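Secreted protein ESXB (Bacillus anthracis, PDB 4J10) is of unknown function but belongs to the WXG100 family of small helical-hairpin proteins, and is probably exported by an ESX-type (type VII) secretion system. Local coordinates at residues E12-I17 / K80-K85. Numbering follows the deposited sequence.
Sequences EELERI and KRIADK
Leu-14 and Glu-15 of helix 11-41 close over Ala-83 of helix 48-90 near the open end of the antiparallel helical hairpin characteristic of WXG100 proteins, far along the chain from the turn that joins the two helices. The short segments 12-17 and 80-85 run at 164° to each other, their axes 8.4 Å apart at closest approach. The small Ala-83 side chain is consistent with this spacing: Ala-83 CB lies 3.8 Å from Leu-14 CB and is also touched by Glu-15 CG. Leu-14 CD1 rests by the backbone N of Ala-83 and meets Ile-82 CG2 at 3.7 Å. Ile-9, Leu-79 and Phe-86 of the same chain add to the apolar surroundings of Leu-14, and Trp-46 of the second subunit packs on it as well, so the hairpin contact continues into the dimer interface.

Glu-15 turns from apolar to polar along its length. Its aliphatic part lies against Ala-83, and the chain, extended beyond CG (chi2 168°), takes the carboxylate to the partly exposed flank of the helix pair. There Glu-15 OE2 forms salt bridges with Arg-87 NH2, one turn beyond Ala-83, and with Lys-80 NZ, the latter modelled at 2.8 Å, though the oxygen's position is less sure. Lys-80 is bent at chi2 (61°), which turns CD aside; from there the chain runs out to NZ, which bridges two carboxylates and probably tempers the repulsion between them: within its own helix, Lys-80 NZ also donates to the syn side of Asp-84 OD1 at 3.0 Å.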
ATOM      1  N   GLU A  12      16.379 -17.034   9.592  1.00 20.92           N
ATOM      2  CA  GLU A  12      16.183 -16.954   8.149  1.00 18.66           C
ATOM      3  C   GLU A  12      14.721 -16.700   7.795  1.00 17.85           C
ATOM      4  O   GLU A  12      14.421 -15.931   6.877  1.00 18.19           O
ATOM      5  CB  GLU A  12      16.702 -18.227   7.473  1.00 21.65           C
ATOM      6  CG  GLU A  12      18.213 -18.420   7.594  1.00 26.42           C
ATOM      7  CD  GLU A  12      18.642 -19.151   8.866  1.00 33.07           C
ATOM      8  OE1 GLU A  12      17.800 -19.387   9.756  1.00 27.77           O
ATOM      9  OE2 GLU A  12      19.835 -19.508   8.972  1.00 44.78           O
ATOM     10  N   GLU A  13      13.800 -17.342   8.514  1.00 17.54           N
ATOM     11  CA  GLU A  13      12.379 -17.121   8.235  1.00 16.95           C
ATOM     12  C   GLU A  13      11.983 -15.686   8.589  1.00 16.08           C
ATOM     13  O   GLU A  13      11.239 -15.026   7.857  1.00 17.70           O
ATOM     14  CB  GLU A  13      11.489 -18.102   9.002  1.00 18.15           C
ATOM     15  CG  GLU A  13      11.485 -19.517   8.471  1.00 17.98           C
ATOM     16  CD  GLU A  13      10.911 -19.627   7.084  1.00 21.61           C
ATOM     17  OE1 GLU A  13      10.300 -18.649   6.590  1.00 23.39           O
ATOM     18  OE2 GLU A  13      11.074 -20.706   6.472  1.00 21.74           O
ATOM     19  N   LEU A  14      12.471 -15.203   9.725  1.00 17.28           N
ATOM     20  CA  LEU A  14      12.162 -13.844  10.130  1.00 17.87           C
ATOM     21  C   LEU A  14      12.739 -12.832   9.145  1.00 17.01           C
ATOM     22  O   LEU A  14      12.102 -11.826   8.833  1.00 17.88           O
ATOM     23  CB  LEU A  14      12.678 -13.577  11.539  1.00 19.90           C
ATOM     24  CG  LEU A  14      11.961 -14.397  12.612  1.00 19.29           C
ATOM     25  CD1 LEU A  14      12.632 -14.248  13.958  1.00 23.49           C
ATOM     26  CD2 LEU A  14      10.514 -13.935  12.702  1.00 27.05           C
ATOM     27  N   GLU A  15      13.938 -13.114   8.646  1.00 18.19           N
ATOM     28  CA  GLU A  15      14.555 -12.223   7.662  1.00 17.39           C
ATOM     29  C   GLU A  15      13.823 -12.254   6.320  1.00 16.59           C
ATOM     30  O   GLU A  15      13.712 -11.218   5.660  1.00 17.23           O
ATOM     31  CB  GLU A  15      16.047 -12.544   7.506  1.00 17.75           C
ATOM     32  CG  GLU A  15      16.844 -12.125   8.736  1.00 20.48           C
ATOM     33  CD  GLU A  15      18.253 -12.668   8.758  1.00 30.31           C
ATOM     34  OE1 GLU A  15      18.483 -13.764   8.200  1.00 28.88           O
ATOM     35  OE2 GLU A  15      19.130 -12.002   9.366  1.00 31.93           O
ATOM     36  N   ARG A  16      13.310 -13.415   5.922  1.00 16.59           N
ATOM     37  CA  ARG A  16      12.527 -13.523   4.692  1.00 14.25           C
ATOM     38  C   ARG A  16      11.290 -12.642   4.779  1.00 14.98           C
ATOM     39  O   ARG A  16      10.984 -11.853   3.871  1.00 15.84           O
ATOM     40  CB  ARG A  16      12.112 -14.983   4.438  1.00 16.55           C
ATOM     41  CG  ARG A  16      11.158 -15.147   3.244  1.00 17.18           C
ATOM     42  CD  ARG A  16      10.693 -16.588   3.078  1.00 18.60           C
ATOM     43  NE  ARG A  16       9.884 -17.064   4.199  1.00 18.88           N
ATOM     44  CZ  ARG A  16       8.589 -16.809   4.364  1.00 23.06           C
ATOM     45  NH1 ARG A  16       7.931 -16.055   3.489  1.00 22.54           N
ATOM     46  NH2 ARG A  16       7.955 -17.291   5.427  1.00 26.57           N
ATOM     47  N   ILE A  17      10.568 -12.772   5.889  1.00 16.10           N
ATOM     48  CA  ILE A  17       9.354 -11.988   6.091  1.00 16.85           C
ATOM     49  C   ILE A  17       9.683 -10.500   6.227  1.00 15.61           C
ATOM     50  O   ILE A  17       8.996  -9.650   5.642  1.00 16.75           O
ATOM     51  CB  ILE A  17       8.527 -12.519   7.282  1.00 17.86           C
ATOM     52  CG1 ILE A  17       8.081 -13.956   7.004  1.00 19.45           C
ATOM     53  CG2 ILE A  17       7.315 -11.633   7.518  1.00 18.27           C
ATOM     54  CD1 ILE A  17       7.450 -14.642   8.200  1.00 23.83           C
ATOM     55  N   LYS A  80      13.607  -8.166  12.003  1.00 17.09           N
ATOM     56  CA  LYS A  80      15.057  -8.284  11.916  1.00 17.99           C
ATOM     57  C   LYS A  80      15.711  -8.255  13.304  1.00 17.77           C
ATOM     58  O   LYS A  80      16.669  -8.984  13.566  1.00 18.83           O
ATOM     59  CB  LYS A  80      15.610  -7.187  10.997  1.00 18.98           C
ATOM     60  CG  LYS A  80      17.119  -7.085  10.924  1.00 21.64           C
ATOM     61  CD  LYS A  80      17.766  -8.359  10.384  1.00 26.13           C
ATOM     62  CE  LYS A  80      19.247  -8.122  10.133  1.00 25.07           C
ATOM     63  NZ  LYS A  80      20.027  -9.387  10.030  1.00 34.03           N
ATOM     64  N   ARG A  81      15.184  -7.427  14.199  0.51 19.72           N
ATOM     65  CA  ARG A  81      15.703  -7.364  15.562  0.51 19.30           C
ATOM     66  C   ARG A  81      15.553  -8.702  16.287  0.51 17.47           C
ATOM     67  O   ARG A  81      16.455  -9.133  17.003  0.51 20.56           O
ATOM     68  CB  ARG A  81      15.008  -6.247  16.342  0.51 20.92           C
ATOM     69  CG  ARG A  81      15.451  -6.115  17.776  0.51 23.84           C
ATOM     70  CD  ARG A  81      15.306  -4.678  18.251  0.51 30.99           C
ATOM     71  NE  ARG A  81      13.988  -4.115  17.961  0.51 36.22           N
ATOM     72  CZ  ARG A  81      13.303  -3.342  18.798  0.51 39.57           C
ATOM     73  NH1 ARG A  81      13.805  -3.036  19.987  0.51 43.52           N
ATOM     74  NH2 ARG A  81      12.110  -2.878  18.450  0.51 42.25           N
ATOM     75  N   ILE A  82      14.417  -9.366  16.078  1.00 19.97           N
ATOM     76  CA  ILE A  82      14.207 -10.674  16.684  1.00 18.05           C
ATOM     77  C   ILE A  82      15.094 -11.718  16.009  1.00 17.39           C
ATOM     78  O   ILE A  82      15.657 -12.585  16.682  1.00 19.24           O
ATOM     79  CB  ILE A  82      12.733 -11.104  16.675  1.00 18.22           C
ATOM     80  CG1 ILE A  82      11.903 -10.147  17.517  1.00 22.37           C
ATOM     81  CG2 ILE A  82      12.597 -12.535  17.222  1.00 21.73           C
ATOM     82  CD1 ILE A  82      10.417 -10.334  17.353  1.00 28.78           C
ATOM     83  N   ALA A  83      15.236 -11.634  14.689  1.00 17.96           N
ATOM     84  CA  ALA A  83      16.149 -12.536  13.983  1.00 16.74           C
ATOM     85  C   ALA A  83      17.566 -12.441  14.547  1.00 18.74           C
ATOM     86  O   ALA A  83      18.207 -13.458  14.821  1.00 19.06           O
ATOM     87  CB  ALA A  83      16.146 -12.228  12.494  1.00 18.24           C
ATOM     88  N   ASP A  84      18.039 -11.211  14.750  1.00 18.19           N
ATOM     89  CA  ASP A  84      19.359 -10.973  15.323  1.00 18.44           C
ATOM     90  C   ASP A  84      19.487 -11.559  16.728  1.00 21.84           C
ATOM     91  O   ASP A  84      20.502 -12.166  17.070  1.00 23.22           O
ATOM     92  CB  ASP A  84      19.672  -9.467  15.330  1.00 20.50           C
ATOM     93  CG  ASP A  84      19.939  -8.924  13.943  1.00 21.10           C
ATOM     94  OD1 ASP A  84      20.248  -9.737  13.045  1.00 22.22           O
ATOM     95  OD2 ASP A  84      19.839  -7.703  13.745  1.00 22.15           O
ATOM     96  N   LYS A  85      18.455 -11.375  17.543  1.00 20.35           N
ATOM     97  CA  LYS A  85      18.466 -11.897  18.901  1.00 23.04           C
ATOM     98  C   LYS A  85      18.556 -13.421  18.881  1.00 23.78           C
ATOM     99  O   LYS A  85      19.304 -14.019  19.653  1.00 23.26           O
ATOM    100  CB  LYS A  85      17.223 -11.445  19.660  1.00 26.15           C
ATOM    101  CG  LYS A  85      17.162 -11.936  21.091  1.00 31.92           C
ATOM    102  CD  LYS A  85      15.858 -11.528  21.759  1.00 43.46           C
ATOM    103  CE  LYS A  85      14.736 -12.483  21.384  1.00 48.08           C
ATOM    104  NZ  LYS A  85      13.410 -11.800  21.325  1.00 53.44           N
TER